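Local coordinates for Endoglucanase(Endo-1,4-beta-glucanase)protein (Pseudomonas stutzeri, PDB 6R2J) that binds cellobiose and, as a family 5 endoglucanase, probably hydrolyses the beta-1,4-glucosidic bonds of cellulose, at residues T34-P39 and W61-H66; F57-E62 and R78-T83; K125-F130 and L137-M142; D161-V166 and T170-E175. All coordinates share one frame; numbering follows the deposited sequence.

How the contacts relate
The four contacts follow one another round one flank of a TIM barrel. Contacts 1 and 2, with centres about 7 Å apart, share Trp61 and Glu62, and Tyr38 of the first packs on Leu80 and Thr83 of the second. The centres of contacts 2 and 3 are about 10 Å apart, and Phe130 meets Leu80 between them. Contacts 3 and 4, again about 7 Å apart between centres, use neighbouring parallel strands, 136-140 and 171-175. Contacts 1 and 4 are about 22 Å apart between centres and do not touch. Contact 4 leads toward the cellobiose pocket: Glu175, the last residue of 170-175, accepts a hydrogen bond from the backbone of Glu144, a pocket residue.

Contact 1 of 4, residues T34-P39 and W61-H66; sequences THYFYP and WERVQH
Arg63 laid over the face of the Tyr36 ring makes this a buried packing contact between a loop and a short helix, both following barrel strands: 34-39 lies between strand 14-18 and helix 41-49, and 61-66 carries the weakly bonded helix that comes directly after strand 54-59. The backbones stay far apart, with 10.2 Å between the CA atoms of Tyr36 and Arg63. Arg63 is extended from CG to NE and runs past the tyrosine in the opposite direction. Its CD makes a CH-pi contact 3.8 Å from the Tyr36 ring centroid and 27° off the ring normal, shifted toward the rim. Farther along, Arg63 NE comes to 3.1 Å from Tyr36 CD2. The planes are 30° apart, with that one ring carbon over the centre of the guanidinium. Tyr36 CG sits between the backbone N and the carbonyl carbon (chi1 66°), which turns the ring toward the arginine. His35 adds only its CB, 4.4 Å from Arg63 NH2. The polar partners lie outside the two segments: NE, NH1 and NH2 of Arg63 bond to the carbonyl oxygens of Pro29, Phe23 and Ile27, while Tyr36 has its main polar partner in Gln76. Three backbone carbonyls thus fix the guanidinium and probably help to offset its buried charge, and the tyrosine supplies an aromatic surface for one face.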
# COMPACT_ATOMS: atom_id res chain seq x y z
N THR A 34 -17.39 3.08 14.41
CA THR A 34 -17.20 4.25 15.25
C THR A 34 -15.79 4.80 15.04
O THR A 34 -15.64 5.94 14.62
CB THR A 34 -17.39 3.87 16.71
OG1 THR A 34 -18.68 3.30 16.89
CG2 THR A 34 -17.22 5.07 17.60
N HIS A 35 -14.78 3.99 15.33
CA HIS A 35 -13.38 4.37 15.27
C HIS A 35 -12.73 4.01 13.95
O HIS A 35 -11.84 4.72 13.50
CB HIS A 35 -12.63 3.69 16.41
CG HIS A 35 -13.27 3.90 17.74
ND1 HIS A 35 -13.89 2.89 18.44
CD2 HIS A 35 -13.41 5.02 18.49
CE1 HIS A 35 -14.39 3.37 19.56
NE2 HIS A 35 -14.12 4.67 19.61
N TYR A 36 -13.20 2.94 13.32
CA TYR A 36 -12.71 2.53 12.02
C TYR A 36 -13.91 1.99 11.25
O TYR A 36 -15.01 1.83 11.79
CB TYR A 36 -11.58 1.50 12.14
CG TYR A 36 -12.00 0.16 12.74
CD1 TYR A 36 -12.54 -0.84 11.94
CD2 TYR A 36 -11.87 -0.10 14.11
CE1 TYR A 36 -12.91 -2.04 12.47
CE2 TYR A 36 -12.25 -1.30 14.64
CZ TYR A 36 -12.77 -2.28 13.81
OH TYR A 36 -13.14 -3.50 14.33
N PHE A 37 -13.69 1.75 9.97
CA PHE A 37 -14.77 1.47 9.04
C PHE A 37 -14.22 0.55 7.96
O PHE A 37 -13.06 0.63 7.57
CB PHE A 37 -15.29 2.73 8.32
CG PHE A 37 -15.41 3.91 9.21
CD1 PHE A 37 -16.38 3.94 10.17
CD2 PHE A 37 -14.51 4.97 9.13
CE1 PHE A 37 -16.49 5.00 11.04
CE2 PHE A 37 -14.60 6.01 10.01
CZ PHE A 37 -15.60 6.04 10.94
N TYR A 38 -15.06 -0.27 7.46
CA TYR A 38 -14.86 -1.13 6.32
C TYR A 38 -15.74 -0.70 5.14
O TYR A 38 -16.85 -0.19 5.31
CB TYR A 38 -15.17 -2.58 6.73
CG TYR A 38 -13.94 -3.28 7.28
CD1 TYR A 38 -13.48 -3.02 8.55
CD2 TYR A 38 -13.22 -4.18 6.50
CE1 TYR A 38 -12.36 -3.67 9.05
CE2 TYR A 38 -12.08 -4.82 6.98
CZ TYR A 38 -11.66 -4.58 8.25
OH TYR A 38 -10.52 -5.22 8.71
N PRO A 39 -15.22 -0.83 3.93
CA PRO A 39 -15.96 -0.38 2.76
C PRO A 39 -17.11 -1.34 2.44
O PRO A 39 -17.19 -2.47 2.93
CB PRO A 39 -14.90 -0.37 1.65
CG PRO A 39 -13.88 -1.42 2.09
CD PRO A 39 -13.87 -1.35 3.59
N TRP A 61 -2.64 -4.83 12.94
CA TRP A 61 -2.44 -6.09 13.65
C TRP A 61 -3.26 -6.15 14.94
O TRP A 61 -3.88 -7.18 15.25
CB TRP A 61 -0.92 -6.26 13.85
CG TRP A 61 -0.46 -7.48 14.52
CD1 TRP A 61 -1.21 -8.54 15.00
CD2 TRP A 61 0.90 -7.78 14.85
NE1 TRP A 61 -0.39 -9.45 15.61
CE2 TRP A 61 0.91 -9.02 15.52
CE3 TRP A 61 2.12 -7.11 14.63
CZ2 TRP A 61 2.08 -9.61 15.97
CZ3 TRP A 61 3.28 -7.69 15.10
CH2 TRP A 61 3.25 -8.93 15.78
N GLU A 62 -3.35 -5.03 15.66
CA GLU A 62 -4.02 -4.99 16.95
C GLU A 62 -5.50 -5.34 16.85
O GLU A 62 -6.10 -5.76 17.84
CB GLU A 62 -3.84 -3.60 17.56
CG GLU A 62 -2.41 -3.30 18.01
CD GLU A 62 -1.53 -2.67 16.92
OE1 GLU A 62 -1.95 -2.62 15.75
OE2 GLU A 62 -0.39 -2.22 17.23
N ARG A 63 -6.11 -5.19 15.69
CA ARG A 63 -7.52 -5.53 15.53
C ARG A 63 -7.72 -6.96 15.04
O ARG A 63 -8.82 -7.49 15.23
CB ARG A 63 -8.22 -4.49 14.64
CG ARG A 63 -8.38 -3.14 15.33
CD ARG A 63 -8.88 -2.01 14.43
NE ARG A 63 -9.01 -0.78 15.22
CZ ARG A 63 -8.76 0.47 14.81
NH1 ARG A 63 -8.37 0.70 13.58
NH2 ARG A 63 -8.92 1.50 15.64
N VAL A 64 -6.71 -7.57 14.38
CA VAL A 64 -6.79 -8.99 14.01
C VAL A 64 -6.31 -9.88 15.15
O VAL A 64 -6.72 -11.04 15.23
CB VAL A 64 -6.07 -9.40 12.70
CG1 VAL A 64 -6.71 -8.72 11.50
CG2 VAL A 64 -4.56 -9.16 12.82
N GLN A 65 -5.43 -9.36 16.01
CA GLN A 65 -4.92 -10.09 17.17
C GLN A 65 -4.82 -9.10 18.34
O GLN A 65 -3.87 -8.32 18.42
CB GLN A 65 -3.58 -10.76 16.88
CG GLN A 65 -3.18 -11.78 17.94
CD GLN A 65 -1.91 -12.53 17.59
OE1 GLN A 65 -1.01 -11.97 16.97
NE2 GLN A 65 -1.83 -13.80 17.95
N HIS A 66 -5.78 -9.16 19.26
CA HIS A 66 -5.79 -8.19 20.34
C HIS A 66 -4.58 -8.32 21.26
O HIS A 66 -4.17 -7.34 21.90
CB HIS A 66 -7.06 -8.35 21.19
CG HIS A 66 -8.31 -7.90 20.50
ND1 HIS A 66 -9.55 -7.90 21.12
CD2 HIS A 66 -8.53 -7.46 19.24
CE1 HIS A 66 -10.46 -7.47 20.28
NE2 HIS A 66 -9.88 -7.21 19.12

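Contact 2 of 4, residues F57-E62 and R78-T83; sequences FPFIWE and RLLKKT
Leu80 and Thr83, on the inner side of helix 74-89, pack against the Phe57 ring on strand 54-59. Helix and strand segments run antiparallel, 178° between their directions, with axes 11.2 Å apart, as expected where a barrel helix folds back over the strand before it. Phe57 CG is anti to the backbone N (chi1 -171°), which brings the ring up to the helix. Thr83 CG2 sits almost squarely above the ring, 4.0 Å from its centroid and 8° off the normal, a CH-pi contact made by the methyl branch. Leu80 approaches the same ring differently: its CD2 lies at the edge, 3.8 Å from Phe57 CE2. That methyl also reaches Phe59 CB at 4.2 Å, while Leu80 CD1 hangs over the rim of the Phe59 ring. Tyr38 and Pro39 crowd Phe57 from the loop, and Phe130 meets Leu80 from helix 116-130. With an alanine at Phe57, a gap is likely to open beneath the Thr83 methyl, and Leu80 CD2 would lose the ring edge it packs on, keeping Phe59 as its neighbour on the strand. No hydrogen bond crosses the interface; strand and helix are joined here by apolar and CH-pi contacts alone, in the layer between sheet and helices.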
# COMPACT_ATOMS: atom_id res chain seq x y z
N PHE A 57 -5.34 -2.16 0.82
CA PHE A 57 -6.28 -2.06 1.93
C PHE A 57 -5.59 -2.15 3.29
O PHE A 57 -5.26 -3.26 3.74
CB PHE A 57 -7.36 -3.13 1.82
CG PHE A 57 -8.46 -2.93 2.81
CD1 PHE A 57 -9.40 -1.93 2.60
CD2 PHE A 57 -8.53 -3.67 3.97
CE1 PHE A 57 -10.44 -1.69 3.50
CE2 PHE A 57 -9.55 -3.41 4.91
CZ PHE A 57 -10.51 -2.44 4.65
N PRO A 58 -5.38 -1.01 3.98
CA PRO A 58 -4.78 -1.05 5.32
C PRO A 58 -5.71 -1.65 6.40
O PRO A 58 -6.92 -1.41 6.43
CB PRO A 58 -4.45 0.42 5.63
CG PRO A 58 -4.46 1.12 4.27
CD PRO A 58 -5.47 0.37 3.44
N PHE A 59 -5.09 -2.42 7.30
CA PHE A 59 -5.68 -2.91 8.52
C PHE A 59 -4.56 -2.86 9.55
O PHE A 59 -3.37 -2.64 9.22
CB PHE A 59 -6.27 -4.29 8.27
CG PHE A 59 -5.24 -5.35 8.12
CD1 PHE A 59 -4.59 -5.53 6.91
CD2 PHE A 59 -4.83 -6.11 9.22
CE1 PHE A 59 -3.60 -6.48 6.78
CE2 PHE A 59 -3.84 -7.04 9.12
CZ PHE A 59 -3.23 -7.26 7.89
N ILE A 60 -4.91 -3.04 10.83
CA ILE A 60 -3.88 -3.09 11.86
C ILE A 60 -3.85 -4.44 12.56
O ILE A 60 -4.87 -5.10 12.76
CB ILE A 60 -3.91 -1.90 12.85
CG1 ILE A 60 -5.22 -1.85 13.64
CG2 ILE A 60 -3.63 -0.56 12.08
CD1 ILE A 60 -5.24 -0.78 14.71
N TRP A 61 -2.64 -4.83 12.94
CA TRP A 61 -2.44 -6.09 13.65
C TRP A 61 -3.26 -6.15 14.94
O TRP A 61 -3.88 -7.18 15.25
CB TRP A 61 -0.92 -6.26 13.85
CG TRP A 61 -0.46 -7.48 14.52
CD1 TRP A 61 -1.21 -8.54 15.00
CD2 TRP A 61 0.90 -7.78 14.85
NE1 TRP A 61 -0.39 -9.45 15.61
CE2 TRP A 61 0.91 -9.02 15.52
CE3 TRP A 61 2.12 -7.11 14.63
CZ2 TRP A 61 2.08 -9.61 15.97
CZ3 TRP A 61 3.28 -7.69 15.10
CH2 TRP A 61 3.25 -8.93 15.78
N GLU A 62 -3.35 -5.03 15.66
CA GLU A 62 -4.02 -4.99 16.95
C GLU A 62 -5.50 -5.34 16.85
O GLU A 62 -6.10 -5.76 17.84
CB GLU A 62 -3.84 -3.60 17.56
CG GLU A 62 -2.41 -3.30 18.01
CD GLU A 62 -1.53 -2.67 16.92
OE1 GLU A 62 -1.95 -2.62 15.75
OE2 GLU A 62 -0.39 -2.22 17.23
N ARG A 78 -13.44 -12.01 9.19
CA ARG A 78 -14.66 -11.97 8.39
C ARG A 78 -14.78 -10.64 7.66
O ARG A 78 -15.17 -10.59 6.48
CB ARG A 78 -15.85 -12.27 9.34
CG ARG A 78 -17.27 -12.29 8.74
CD ARG A 78 -18.42 -12.15 9.83
NE ARG A 78 -18.13 -11.11 10.84
CZ ARG A 78 -18.12 -9.79 10.61
NH1 ARG A 78 -18.44 -9.31 9.40
NH2 ARG A 78 -17.82 -8.95 11.60
N LEU A 79 -14.39 -9.54 8.30
CA LEU A 79 -14.48 -8.24 7.65
C LEU A 79 -13.47 -8.11 6.52
O LEU A 79 -13.76 -7.54 5.47
CB LEU A 79 -14.25 -7.15 8.70
CG LEU A 79 -15.41 -6.81 9.63
CD1 LEU A 79 -14.89 -6.06 10.84
CD2 LEU A 79 -16.44 -6.00 8.83
N LEU A 80 -12.27 -8.66 6.72
CA LEU A 80 -11.28 -8.67 5.65
C LEU A 80 -11.70 -9.61 4.51
O LEU A 80 -11.49 -9.30 3.33
CB LEU A 80 -9.93 -9.07 6.23
CG LEU A 80 -9.20 -8.04 7.09
CD1 LEU A 80 -8.01 -8.65 7.84
CD2 LEU A 80 -8.76 -6.94 6.21
N LYS A 81 -12.29 -10.75 4.84
CA LYS A 81 -12.77 -11.67 3.81
C LYS A 81 -13.84 -11.01 2.93
O LYS A 81 -13.85 -11.18 1.70
CB LYS A 81 -13.33 -12.92 4.47
CG LYS A 81 -14.25 -13.71 3.56
CD LYS A 81 -13.46 -14.40 2.43
CE LYS A 81 -13.33 -15.93 2.66
NZ LYS A 81 -13.06 -16.64 1.38
N LYS A 82 -14.77 -10.30 3.58
CA LYS A 82 -15.78 -9.55 2.87
C LYS A 82 -15.13 -8.57 1.90
O LYS A 82 -15.54 -8.47 0.74
CB LYS A 82 -16.67 -8.81 3.89
CG LYS A 82 -17.60 -7.77 3.29
CD LYS A 82 -18.56 -7.12 4.30
CE LYS A 82 -19.38 -6.02 3.61
NZ LYS A 82 -20.24 -5.20 4.52
N THR A 83 -14.10 -7.85 2.37
CA THR A 83 -13.38 -6.89 1.54
C THR A 83 -12.82 -7.58 0.30
O THR A 83 -12.97 -7.09 -0.83
CB THR A 83 -12.28 -6.23 2.38
OG1 THR A 83 -12.91 -5.49 3.44
CG2 THR A 83 -11.39 -5.33 1.52

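Contact 3 of 4, residues K125-F130 and L137-M142; sequences KLAERF and LGYDIM
Helix 125-130 and strand 137-140 run nearly antiparallel, at 163°, with their axes 10.8 Å apart and Ala127 and Tyr139 facing each other across the gap. Tyr139 does most of the bridging. With its CG opposite the carbonyl carbon and beside the backbone N (chi1 -62°), the ring reaches out to the helix and presents its phenol oxygen to the last turn. Tyr139 OH rests 3.3 Å from Ala127 CA. It is also 3.4 Å from Phe130 CB, lying at the edge of the Phe130 ring and near its plane. Along the flank of the tyrosine, CE2 meets the Ala127 methyl CB at 3.8 Å. In the TIM barrel this is the returning half of a beta-alpha-beta crossover: strand 93-98 leads into helix 116-130, and strand 136-140 then takes its place in the sheet beside strand 93-98. No direct hydrogen bond links the segments, but one water does. It donates to Ala127 O at 2.8 Å and is hydrogen-bonded to Tyr139 OH, also at 2.8 Å, lying in the plane of the tyrosine ring. A buried hydroxyl and a carbonyl near the end of the helix are thereby served by the same solvent molecule. Trp123 of the same helix meets the Tyr139 ring with the planes at about 50°, and Phe130 extends the apolar layer to Leu84 of helix 74-89.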
# COMPACT_ATOMS: atom_id res chain seq x y z
N LYS A 125 -0.61 -17.22 10.24
CA LYS A 125 -2.03 -17.44 10.51
C LYS A 125 -2.90 -16.67 9.53
O LYS A 125 -3.90 -17.21 9.05
CB LYS A 125 -2.38 -17.05 11.95
CG LYS A 125 -2.17 -18.14 12.98
CD LYS A 125 -2.77 -17.68 14.28
CE LYS A 125 -2.66 -18.73 15.36
NZ LYS A 125 -1.39 -18.56 16.11
N LEU A 126 -2.56 -15.41 9.24
CA LEU A 126 -3.33 -14.66 8.24
C LEU A 126 -3.27 -15.31 6.86
O LEU A 126 -4.29 -15.38 6.15
CB LEU A 126 -2.84 -13.21 8.17
CG LEU A 126 -3.12 -12.31 9.37
CD1 LEU A 126 -2.40 -10.99 9.23
CD2 LEU A 126 -4.62 -12.12 9.50
N ALA A 127 -2.09 -15.77 6.44
CA ALA A 127 -1.97 -16.40 5.13
C ALA A 127 -2.80 -17.68 5.05
O ALA A 127 -3.31 -18.01 3.98
CB ALA A 127 -0.50 -16.65 4.80
N GLU A 128 -2.92 -18.42 6.16
CA GLU A 128 -3.80 -19.58 6.22
C GLU A 128 -5.26 -19.17 6.01
O GLU A 128 -6.03 -19.91 5.40
CB GLU A 128 -3.66 -20.27 7.58
CG GLU A 128 -2.35 -21.06 7.82
CD GLU A 128 -2.16 -21.45 9.31
OE1 GLU A 128 -3.17 -21.53 10.04
OE2 GLU A 128 -1.01 -21.68 9.76
N ARG A 129 -5.65 -18.00 6.50
CA ARG A 129 -7.05 -17.60 6.34
C ARG A 129 -7.38 -17.17 4.91
O ARG A 129 -8.51 -17.38 4.44
CB ARG A 129 -7.37 -16.44 7.29
CG ARG A 129 -7.14 -16.67 8.79
CD ARG A 129 -8.11 -17.71 9.37
NE ARG A 129 -7.77 -17.93 10.78
CZ ARG A 129 -8.56 -17.60 11.80
NH1 ARG A 129 -9.75 -17.05 11.56
NH2 ARG A 129 -8.17 -17.80 13.05
N PHE A 130 -6.43 -16.52 4.20
CA PHE A 130 -6.73 -15.90 2.90
C PHE A 130 -6.07 -16.56 1.69
O PHE A 130 -6.39 -16.19 0.56
CB PHE A 130 -6.38 -14.40 2.93
CG PHE A 130 -7.00 -13.66 4.07
CD1 PHE A 130 -8.35 -13.59 4.20
CD2 PHE A 130 -6.22 -13.04 5.02
CE1 PHE A 130 -8.93 -12.88 5.28
CE2 PHE A 130 -6.77 -12.35 6.09
CZ PHE A 130 -8.13 -12.26 6.21
N LEU A 137 -4.40 -10.04 -4.12
CA LEU A 137 -3.18 -9.90 -4.90
C LEU A 137 -1.94 -10.19 -4.07
O LEU A 137 -0.99 -10.78 -4.57
CB LEU A 137 -3.04 -8.48 -5.42
CG LEU A 137 -1.88 -8.23 -6.38
CD1 LEU A 137 -2.01 -9.02 -7.67
CD2 LEU A 137 -1.85 -6.69 -6.65
N GLY A 138 -1.90 -9.75 -2.81
CA GLY A 138 -0.73 -10.04 -2.00
C GLY A 138 -0.78 -9.36 -0.65
O GLY A 138 -1.79 -8.77 -0.24
N TYR A 139 0.35 -9.51 0.06
CA TYR A 139 0.48 -9.11 1.46
C TYR A 139 1.55 -8.02 1.57
O TYR A 139 2.74 -8.29 1.39
CB TYR A 139 0.86 -10.27 2.39
CG TYR A 139 -0.13 -11.38 2.47
CD1 TYR A 139 -1.49 -11.11 2.66
CD2 TYR A 139 0.27 -12.70 2.36
CE1 TYR A 139 -2.39 -12.09 2.72
CE2 TYR A 139 -0.66 -13.73 2.42
CZ TYR A 139 -2.00 -13.41 2.60
OH TYR A 139 -2.96 -14.40 2.66
N ASP A 140 1.12 -6.82 1.93
CA ASP A 140 2.01 -5.72 2.29
C ASP A 140 2.22 -5.91 3.79
O ASP A 140 1.42 -5.48 4.62
CB ASP A 140 1.34 -4.42 1.88
CG ASP A 140 2.24 -3.21 2.01
OD1 ASP A 140 3.28 -3.28 2.74
OD2 ASP A 140 1.87 -2.18 1.39
N ILE A 141 3.28 -6.65 4.12
CA ILE A 141 3.45 -7.15 5.48
C ILE A 141 3.70 -6.04 6.50
O ILE A 141 3.50 -6.27 7.70
CB ILE A 141 4.54 -8.24 5.53
CG1 ILE A 141 5.91 -7.72 5.09
CG2 ILE A 141 4.19 -9.42 4.64
CD1 ILE A 141 7.06 -8.65 5.39
N MET A 142 4.11 -4.85 6.09
CA MET A 142 4.23 -3.76 7.06
C MET A 142 4.24 -2.42 6.34
O MET A 142 5.05 -2.21 5.45
CB MET A 142 5.53 -3.88 7.87
CG MET A 142 5.71 -2.86 8.99
SD MET A 142 4.34 -2.91 10.15
CE MET A 142 4.31 -4.63 10.61
O HOH W 1 -1.83 -16.82 1.88

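Contact 4 of 4, residues D161-V166 and T170-E175; sequences DAIREV and TLIFIE
Arg164 NH1 donates to the backbone carbonyl Thr170 O at 2.7 Å, with an N-H...O angle of 159°. The oxygen lies close to the plane of the guanidinium, and NH1 lies in the carbonyl plane, at a C=O...N angle of 156°. A second, weak bond runs from Arg164 NH2 to the same Thr170 O at 3.1 Å, so one oxygen receives both terminal nitrogens. Arg164 NE forms a salt bridge with Asp196, outside the two segments, and NH1 also bonds to Asp167 O in the short turn between them. A bend at chi2 (-74°) folds the arginine chain back from the helix toward this turn. One guanidinium face is covered by Ile172, whose CD1 stands over its centre at 3.5 Å from Arg164 CZ. Farther inward, Ile163 and Ile172 reach toward each other tip to tip, Ile163 CG2 lying 3.6 Å from Ile172 CD1. Thr170 CG2 flanks this pair, 4.3 Å from Ile163 CG2. The contact closes the second half of the beta-alpha-beta unit formed by strand 136-140, helix 152-166 and strand 171-175, where the chain passes from the helix into its next parallel barrel strand. A leucine in place of Arg164 would probably leave Asp196 without its charged mate and Thr170 O without its guanidinium donors. Helix and strand are thus tied across the turn by one strong in-plane hydrogen bond and a weaker second one, with an isoleucine pair packing helix on strand beside the guanidinium.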
# COMPACT_ATOMS: atom_id res chain seq x y z
N ASP A 161 9.44 -15.79 5.44
CA ASP A 161 9.66 -17.23 5.62
C ASP A 161 8.37 -17.90 6.05
O ASP A 161 7.96 -18.92 5.48
CB ASP A 161 10.78 -17.46 6.64
CG ASP A 161 12.13 -17.00 6.14
OD1 ASP A 161 12.29 -16.80 4.92
OD2 ASP A 161 13.05 -16.83 6.96
N ALA A 162 7.70 -17.32 7.04
CA ALA A 162 6.48 -17.91 7.59
C ALA A 162 5.37 -17.96 6.56
O ALA A 162 4.68 -18.99 6.43
CB ALA A 162 6.03 -17.11 8.82
N ILE A 163 5.18 -16.87 5.81
CA ILE A 163 4.14 -16.85 4.79
C ILE A 163 4.38 -17.96 3.76
O ILE A 163 3.44 -18.63 3.30
CB ILE A 163 4.09 -15.47 4.11
CG1 ILE A 163 3.43 -14.40 4.99
CG2 ILE A 163 3.36 -15.57 2.74
CD1 ILE A 163 3.61 -12.95 4.43
N ARG A 164 5.64 -18.14 3.35
CA ARG A 164 5.96 -19.09 2.29
C ARG A 164 5.91 -20.52 2.77
O ARG A 164 6.01 -21.43 1.94
CB ARG A 164 7.34 -18.75 1.70
CG ARG A 164 7.41 -17.37 1.02
CD ARG A 164 6.66 -17.45 -0.30
NE ARG A 164 6.84 -16.28 -1.14
CZ ARG A 164 5.84 -15.55 -1.61
NH1 ARG A 164 4.58 -15.88 -1.34
NH2 ARG A 164 6.08 -14.51 -2.36
N GLU A 165 5.76 -20.72 4.09
CA GLU A 165 5.51 -22.05 4.64
C GLU A 165 4.09 -22.51 4.33
O GLU A 165 3.81 -23.72 4.30
CB GLU A 165 5.66 -22.03 6.16
CG GLU A 165 7.06 -21.79 6.72
CD GLU A 165 7.02 -21.62 8.27
OE1 GLU A 165 6.17 -22.27 8.91
OE2 GLU A 165 7.79 -20.82 8.86
N VAL A 166 3.17 -21.57 4.13
CA VAL A 166 1.79 -21.90 3.86
C VAL A 166 1.32 -21.44 2.48
O VAL A 166 0.34 -22.01 1.96
CB VAL A 166 0.83 -21.37 4.95
CG1 VAL A 166 1.20 -21.92 6.32
CG2 VAL A 166 0.80 -19.86 4.95
N THR A 170 1.00 -16.19 -3.36
CA THR A 170 0.66 -14.78 -3.18
C THR A 170 1.92 -13.91 -3.26
O THR A 170 2.99 -14.28 -2.74
CB THR A 170 -0.04 -14.61 -1.83
OG1 THR A 170 -0.58 -13.29 -1.70
CG2 THR A 170 0.91 -14.86 -0.68
N LEU A 171 1.78 -12.77 -3.93
CA LEU A 171 2.78 -11.71 -3.88
C LEU A 171 2.97 -11.20 -2.46
O LEU A 171 2.04 -11.17 -1.65
CB LEU A 171 2.37 -10.54 -4.78
CG LEU A 171 2.25 -10.87 -6.26
CD1 LEU A 171 1.81 -9.66 -7.04
CD2 LEU A 171 3.55 -11.42 -6.80
N ILE A 172 4.18 -10.76 -2.17
CA ILE A 172 4.50 -10.11 -0.90
C ILE A 172 5.18 -8.79 -1.22
O ILE A 172 6.12 -8.76 -2.04
CB ILE A 172 5.40 -10.97 0.01
CG1 ILE A 172 4.69 -12.25 0.44
CG2 ILE A 172 5.88 -10.10 1.24
CD1 ILE A 172 5.64 -13.31 1.02
N PHE A 173 4.72 -7.72 -0.56
CA PHE A 173 5.22 -6.35 -0.73
C PHE A 173 6.06 -5.94 0.47
O PHE A 173 5.61 -6.01 1.63
CB PHE A 173 4.04 -5.41 -0.98
CG PHE A 173 3.27 -5.78 -2.24
CD1 PHE A 173 2.37 -6.82 -2.25
CD2 PHE A 173 3.46 -5.09 -3.43
CE1 PHE A 173 1.70 -7.16 -3.39
CE2 PHE A 173 2.75 -5.43 -4.58
CZ PHE A 173 1.90 -6.46 -4.55
N ILE A 174 7.29 -5.54 0.17
CA ILE A 174 8.29 -5.21 1.17
C ILE A 174 8.54 -3.70 1.13
O ILE A 174 9.04 -3.16 0.13
CB ILE A 174 9.59 -6.00 0.95
CG1 ILE A 174 9.33 -7.51 0.87
CG2 ILE A 174 10.62 -5.68 2.07
CD1 ILE A 174 8.78 -8.15 2.13
N GLU A 175 8.24 -3.03 2.24
CA GLU A 175 8.64 -1.66 2.48
C GLU A 175 9.99 -1.60 3.21
O GLU A 175 10.48 -2.59 3.79
CB GLU A 175 7.52 -0.95 3.28
CG GLU A 175 6.19 -0.99 2.51
CD GLU A 175 5.09 -0.18 3.13
OE1 GLU A 175 5.38 0.95 3.58
OE2 GLU A 175 3.92 -0.67 3.16